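Long-range contact in Peptidase_M23 domain-containing protein (Enterococcus faecalis, PDB 6SMK), which probably cleaves peptide cross-links of bacterial peptidoglycan through its zinc-dependent M23 endopeptidase domain, the part of the longer prophage-encoded protein present here: residues Ala74-Met86 with Gln94-Thr106. The protein carries 1 engineered substitution. Numbering follows the deposited sequence.
Sequences AMYGHMSRIRAKM and QIVGDVGSSGWST
Val96 O accepts two backbone N-H groups, from Arg83 N at 3.0 Å and, weakly, from Ala84 N. Asp98 N bonds Arg81 O, and Asp98 O receives Ser80 N at 2.8 Å. Ser80 OG meets Val99 O (2.7 Å) from above the carbonyl plane. Arg83 grips the Asp98 carboxylate side-on with two nitrogens. Its CG lies anti to the carbonyl carbon, the chain is extended to NE, and chi4 (-87°) turns NE and NH2 toward Asp98. Arg83 NE meets Asp98 OD1 at 3.1 Å, in the guanidinium plane and nearly straight (166°), while Arg83 NH2 uses the syn lone pair of Asp98 OD2. The two planes are turned 52° apart. Arg81 CD lies over a face of the Arg83 guanidinium. These bonds join strand 72-82 and the loop after it to strand 95-99, the two strands being antiparallel neighbours in the M23 peptidase sheet. Met79 CE touches Val96 CG2 at 3.7 Å, the side chains crossing at about a right angle. Farther on, His78 ND1 donates to Ser102 O (2.8 Å), which lies in the ring plane. This bond helps fix the ring's rotation, and Ser105 CB sits over the centre of one face in a CH-pi contact. The nearest atom of the His78 side chain is about 4 Å from the zinc ion, beside its ligand His111; Asp33 and His29 are the other protein ligands.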
loop_
_atom_site.group_PDB
_atom_site.type_symbol
_atom_site.label_atom_id
_atom_site.label_comp_id
_atom_site.label_asym_id
_atom_site.label_seq_id
_atom_site.Cartn_x
_atom_site.Cartn_y
_atom_site.Cartn_z
ATOM N N ALA A 74 4.091 0.348 6.268
ATOM C CA ALA A 74 3.727 0.227 4.864
ATOM C C ALA A 74 2.306 -0.316 4.763
ATOM O O ALA A 74 1.989 -1.350 5.360
ATOM C CB ALA A 74 4.705 -0.685 4.119
ATOM N N MET A 75 1.456 0.382 4.019
ATOM C CA MET A 75 0.061 0.003 3.840
ATOM C C MET A 75 -0.163 -0.470 2.409
ATOM O O MET A 75 0.284 0.182 1.460
ATOM C CB MET A 75 -0.859 1.177 4.153
ATOM C CG MET A 75 -0.398 2.051 5.308
ATOM S SD MET A 75 -0.471 1.167 6.874
ATOM C CE MET A 75 -2.198 0.681 6.947
ATOM N N TYR A 76 -0.851 -1.598 2.255
ATOM C CA TYR A 76 -1.186 -2.149 0.948
ATOM C C TYR A 76 -2.702 -2.236 0.857
ATOM O O TYR A 76 -3.319 -3.009 1.600
ATOM C CB TYR A 76 -0.571 -3.537 0.746
ATOM C CG TYR A 76 0.921 -3.655 0.957
ATOM C CD1 TYR A 76 1.477 -3.600 2.231
ATOM C CD2 TYR A 76 1.771 -3.860 -0.115
ATOM C CE1 TYR A 76 2.838 -3.723 2.416
ATOM C CE2 TYR A 76 3.121 -3.981 0.062
ATOM C CZ TYR A 76 3.651 -3.918 1.322
ATOM O OH TYR A 76 5.009 -4.047 1.478
ATOM N N GLY A 77 -3.298 -1.479 -0.068
ATOM C CA GLY A 77 -4.727 -1.260 -0.084
ATOM C C GLY A 77 -5.448 -1.726 -1.340
ATOM O O GLY A 77 -4.844 -2.196 -2.307
ATOM N N HIS A 78 -6.780 -1.568 -1.294
ATOM C CA HIS A 78 -7.687 -1.918 -2.397
ATOM C C HIS A 78 -7.579 -3.401 -2.750
ATOM O O HIS A 78 -7.574 -3.775 -3.919
ATOM C CB HIS A 78 -7.415 -1.068 -3.647
ATOM C CG HIS A 78 -7.439 0.412 -3.422
ATOM N ND1 HIS A 78 -8.491 1.059 -2.813
ATOM C CD2 HIS A 78 -6.546 1.377 -3.754
ATOM C CE1 HIS A 78 -8.245 2.359 -2.774
ATOM N NE2 HIS A 78 -7.070 2.581 -3.336
ATOM N N MET A 79 -7.451 -4.254 -1.746
ATOM C CA MET A 79 -7.287 -5.678 -2.013
ATOM C C MET A 79 -8.628 -6.319 -2.307
ATOM O O MET A 79 -9.665 -5.894 -1.795
ATOM C CB MET A 79 -6.657 -6.396 -0.822
ATOM C CG MET A 79 -5.255 -5.950 -0.519
ATOM S SD MET A 79 -4.533 -6.912 0.802
ATOM C CE MET A 79 -2.923 -6.173 0.856
ATOM N N SER A 80 -8.608 -7.357 -3.134
ATOM C CA SER A 80 -9.817 -8.148 -3.300
ATOM C C SER A 80 -9.869 -9.310 -2.328
ATOM O O SER A 80 -10.947 -9.856 -2.083
ATOM C CB SER A 80 -9.939 -8.671 -4.730
ATOM O OG SER A 80 -8.910 -9.591 -5.021
ATOM N N ARG A 81 -8.727 -9.692 -1.776
ATOM C CA ARG A 81 -8.658 -10.698 -0.730
ATOM C C ARG A 81 -7.434 -10.400 0.120
ATOM O O ARG A 81 -6.354 -10.132 -0.416
ATOM C CB ARG A 81 -8.570 -12.115 -1.300
ATOM C CG ARG A 81 -8.518 -13.172 -0.214
ATOM C CD ARG A 81 -8.221 -14.551 -0.762
ATOM N NE ARG A 81 -8.310 -15.575 0.272
ATOM C CZ ARG A 81 -8.239 -16.880 0.032
ATOM N NH1 ARG A 81 -8.080 -17.327 -1.209
ATOM N NH2 ARG A 81 -8.332 -17.739 1.035
ATOM N N ILE A 82 -7.608 -10.436 1.434
ATOM C CA ILE A 82 -6.492 -10.302 2.354
ATOM C C ILE A 82 -5.955 -11.684 2.685
ATOM O O ILE A 82 -6.727 -12.620 2.926
ATOM C CB ILE A 82 -6.915 -9.565 3.623
ATOM C CG1 ILE A 82 -7.601 -8.252 3.259
ATOM C CG2 ILE A 82 -5.692 -9.335 4.487
ATOM C CD1 ILE A 82 -7.903 -7.352 4.453
ATOM N N ARG A 83 -4.629 -11.817 2.691
ATOM C CA ARG A 83 -3.991 -13.094 2.955
ATOM C C ARG A 83 -3.053 -13.070 4.151
ATOM O O ARG A 83 -2.556 -14.131 4.543
ATOM C CB ARG A 83 -3.226 -13.580 1.714
ATOM C CG ARG A 83 -4.117 -13.895 0.516
ATOM C CD ARG A 83 -3.378 -14.696 -0.549
ATOM N NE ARG A 83 -4.248 -15.040 -1.668
ATOM C CZ ARG A 83 -5.017 -16.120 -1.700
ATOM N NH1 ARG A 83 -5.010 -16.971 -0.681
ATOM N NH2 ARG A 83 -5.790 -16.349 -2.750
ATOM N N ALA A 84 -2.793 -11.909 4.738
ATOM C CA ALA A 84 -2.048 -11.843 5.989
ATOM C C ALA A 84 -3.014 -11.766 7.160
ATOM O O ALA A 84 -4.087 -11.164 7.061
ATOM C CB ALA A 84 -1.110 -10.641 6.023
ATOM N N LYS A 85 -2.639 -12.409 8.256
ATOM C CA LYS A 85 -3.384 -12.342 9.501
ATOM C C LYS A 85 -2.602 -11.470 10.472
ATOM O O LYS A 85 -1.386 -11.304 10.358
ATOM C CB LYS A 85 -3.638 -13.741 10.100
ATOM C CG LYS A 85 -3.760 -14.925 9.115
ATOM C CD LYS A 85 -4.755 -14.668 7.947
ATOM C CE LYS A 85 -4.477 -15.564 6.717
ATOM N NZ LYS A 85 -5.622 -15.689 5.758
ATOM N N MET A 86 -3.299 -10.882 11.425
ATOM C CA MET A 86 -2.574 -10.015 12.330
ATOM C C MET A 86 -1.632 -10.803 13.229
ATOM O O MET A 86 -1.966 -11.882 13.726
ATOM C CB MET A 86 -3.506 -9.190 13.185
ATOM C CG MET A 86 -2.702 -8.055 13.672
ATOM S SD MET A 86 -3.416 -7.393 15.081
ATOM C CE MET A 86 -3.117 -5.699 14.774
ATOM N N GLN A 94 6.764 -12.234 0.355
ATOM C CA GLN A 94 5.628 -13.006 0.817
ATOM C C GLN A 94 4.354 -12.339 0.320
ATOM O O GLN A 94 4.238 -11.111 0.325
ATOM C CB GLN A 94 5.651 -13.093 2.338
ATOM C CG GLN A 94 4.675 -14.062 2.935
ATOM C CD GLN A 94 4.839 -14.160 4.425
ATOM O OE1 GLN A 94 5.901 -13.834 4.967
ATOM N NE2 GLN A 94 3.787 -14.603 5.105
ATOM N N ILE A 95 3.404 -13.144 -0.141
ATOM C CA ILE A 95 2.175 -12.597 -0.705
ATOM C C ILE A 95 1.229 -12.244 0.438
ATOM O O ILE A 95 0.796 -13.122 1.191
ATOM C CB ILE A 95 1.519 -13.581 -1.686
ATOM C CG1 ILE A 95 2.040 -13.365 -3.102
ATOM C CG2 ILE A 95 0.034 -13.312 -1.759
ATOM C CD1 ILE A 95 3.501 -13.329 -3.244
ATOM N N VAL A 96 0.898 -10.952 0.558
ATOM C CA VAL A 96 0.040 -10.459 1.636
ATOM C C VAL A 96 -1.430 -10.325 1.240
ATOM O O VAL A 96 -2.274 -10.094 2.122
ATOM C CB VAL A 96 0.546 -9.097 2.162
ATOM C CG1 VAL A 96 2.017 -9.185 2.501
ATOM C CG2 VAL A 96 0.301 -7.992 1.130
ATOM N N GLY A 97 -1.762 -10.452 -0.039
ATOM C CA GLY A 97 -3.122 -10.224 -0.491
ATOM C C GLY A 97 -3.197 -10.372 -1.994
ATOM O O GLY A 97 -2.220 -10.754 -2.654
ATOM N N ASP A 98 -4.387 -10.080 -2.529
ATOM C CA ASP A 98 -4.671 -10.115 -3.962
ATOM C C ASP A 98 -5.181 -8.746 -4.398
ATOM O O ASP A 98 -5.950 -8.101 -3.674
ATOM C CB ASP A 98 -5.715 -11.193 -4.326
ATOM C CG ASP A 98 -5.259 -12.613 -3.994
ATOM O OD1 ASP A 98 -4.049 -12.832 -3.784
ATOM O OD2 ASP A 98 -6.119 -13.524 -3.951
ATOM N N VAL A 99 -4.766 -8.303 -5.589
ATOM C CA VAL A 99 -5.211 -7.005 -6.084
ATOM C C VAL A 99 -6.733 -6.964 -6.139
ATOM O O VAL A 99 -7.396 -7.952 -6.480
ATOM C CB VAL A 99 -4.617 -6.710 -7.474
ATOM C CG1 VAL A 99 -5.354 -5.538 -8.160
ATOM C CG2 VAL A 99 -3.130 -6.445 -7.399
ATOM N N GLY A 100 -7.297 -5.820 -5.783
ATOM C CA GLY A 100 -8.715 -5.632 -5.995
ATOM C C GLY A 100 -9.074 -4.224 -6.403
ATOM O O GLY A 100 -8.240 -3.467 -6.912
ATOM N N SER A 101 -10.331 -3.872 -6.201
ATOM C CA SER A 101 -10.757 -2.490 -6.352
ATOM C C SER A 101 -11.575 -2.068 -5.147
ATOM O O SER A 101 -12.441 -1.195 -5.254
ATOM C CB SER A 101 -11.534 -2.289 -7.652
ATOM O OG SER A 101 -12.299 -3.436 -7.962
ATOM N N SER A 102 -11.276 -2.670 -3.992
ATOM C CA SER A 102 -12.052 -2.445 -2.778
ATOM C C SER A 102 -11.906 -1.012 -2.311
ATOM O O SER A 102 -10.864 -0.374 -2.470
ATOM C CB SER A 102 -11.625 -3.381 -1.645
ATOM O OG SER A 102 -10.219 -3.543 -1.589
ATOM N N GLY A 103 -12.963 -0.512 -1.715
ATOM C CA GLY A 103 -12.914 0.844 -1.247
ATOM C C GLY A 103 -13.024 1.805 -2.412
ATOM O O GLY A 103 -13.714 1.557 -3.410
ATOM N N TRP A 104 -12.303 2.908 -2.282
ATOM C CA TRP A 104 -12.488 4.061 -3.151
ATOM C C TRP A 104 -11.406 4.069 -4.230
ATOM O O TRP A 104 -10.532 4.934 -4.280
ATOM C CB TRP A 104 -12.483 5.331 -2.310
ATOM C CG TRP A 104 -13.746 5.497 -1.521
ATOM C CD1 TRP A 104 -14.858 4.716 -1.591
ATOM C CD2 TRP A 104 -14.038 6.522 -0.569
ATOM N NE1 TRP A 104 -15.830 5.190 -0.746
ATOM C CE2 TRP A 104 -15.350 6.299 -0.104
ATOM C CE3 TRP A 104 -13.325 7.608 -0.069
ATOM C CZ2 TRP A 104 -15.961 7.125 0.839
ATOM C CZ3 TRP A 104 -13.936 8.430 0.874
ATOM C CH2 TRP A 104 -15.237 8.181 1.316
ATOM N N SER A 105 -11.474 3.048 -5.089
ATOM C CA SER A 105 -10.570 2.887 -6.222
ATOM C C SER A 105 -11.393 2.659 -7.470
ATOM O O SER A 105 -12.310 1.833 -7.465
ATOM C CB SER A 105 -9.596 1.719 -6.039
ATOM O OG SER A 105 -8.524 1.771 -6.977
ATOM N N THR A 106 -11.022 3.373 -8.538
ATOM C CA THR A 106 -11.767 3.364 -9.797
ATOM C C THR A 106 -11.799 1.971 -10.429
ATOM O O THR A 106 -12.864 1.494 -10.855
ATOM C CB THR A 106 -11.128 4.370 -10.755
ATOM O OG1 THR A 106 -9.702 4.363 -10.559
ATOM C CG2 THR A 106 -11.652 5.766 -10.518
#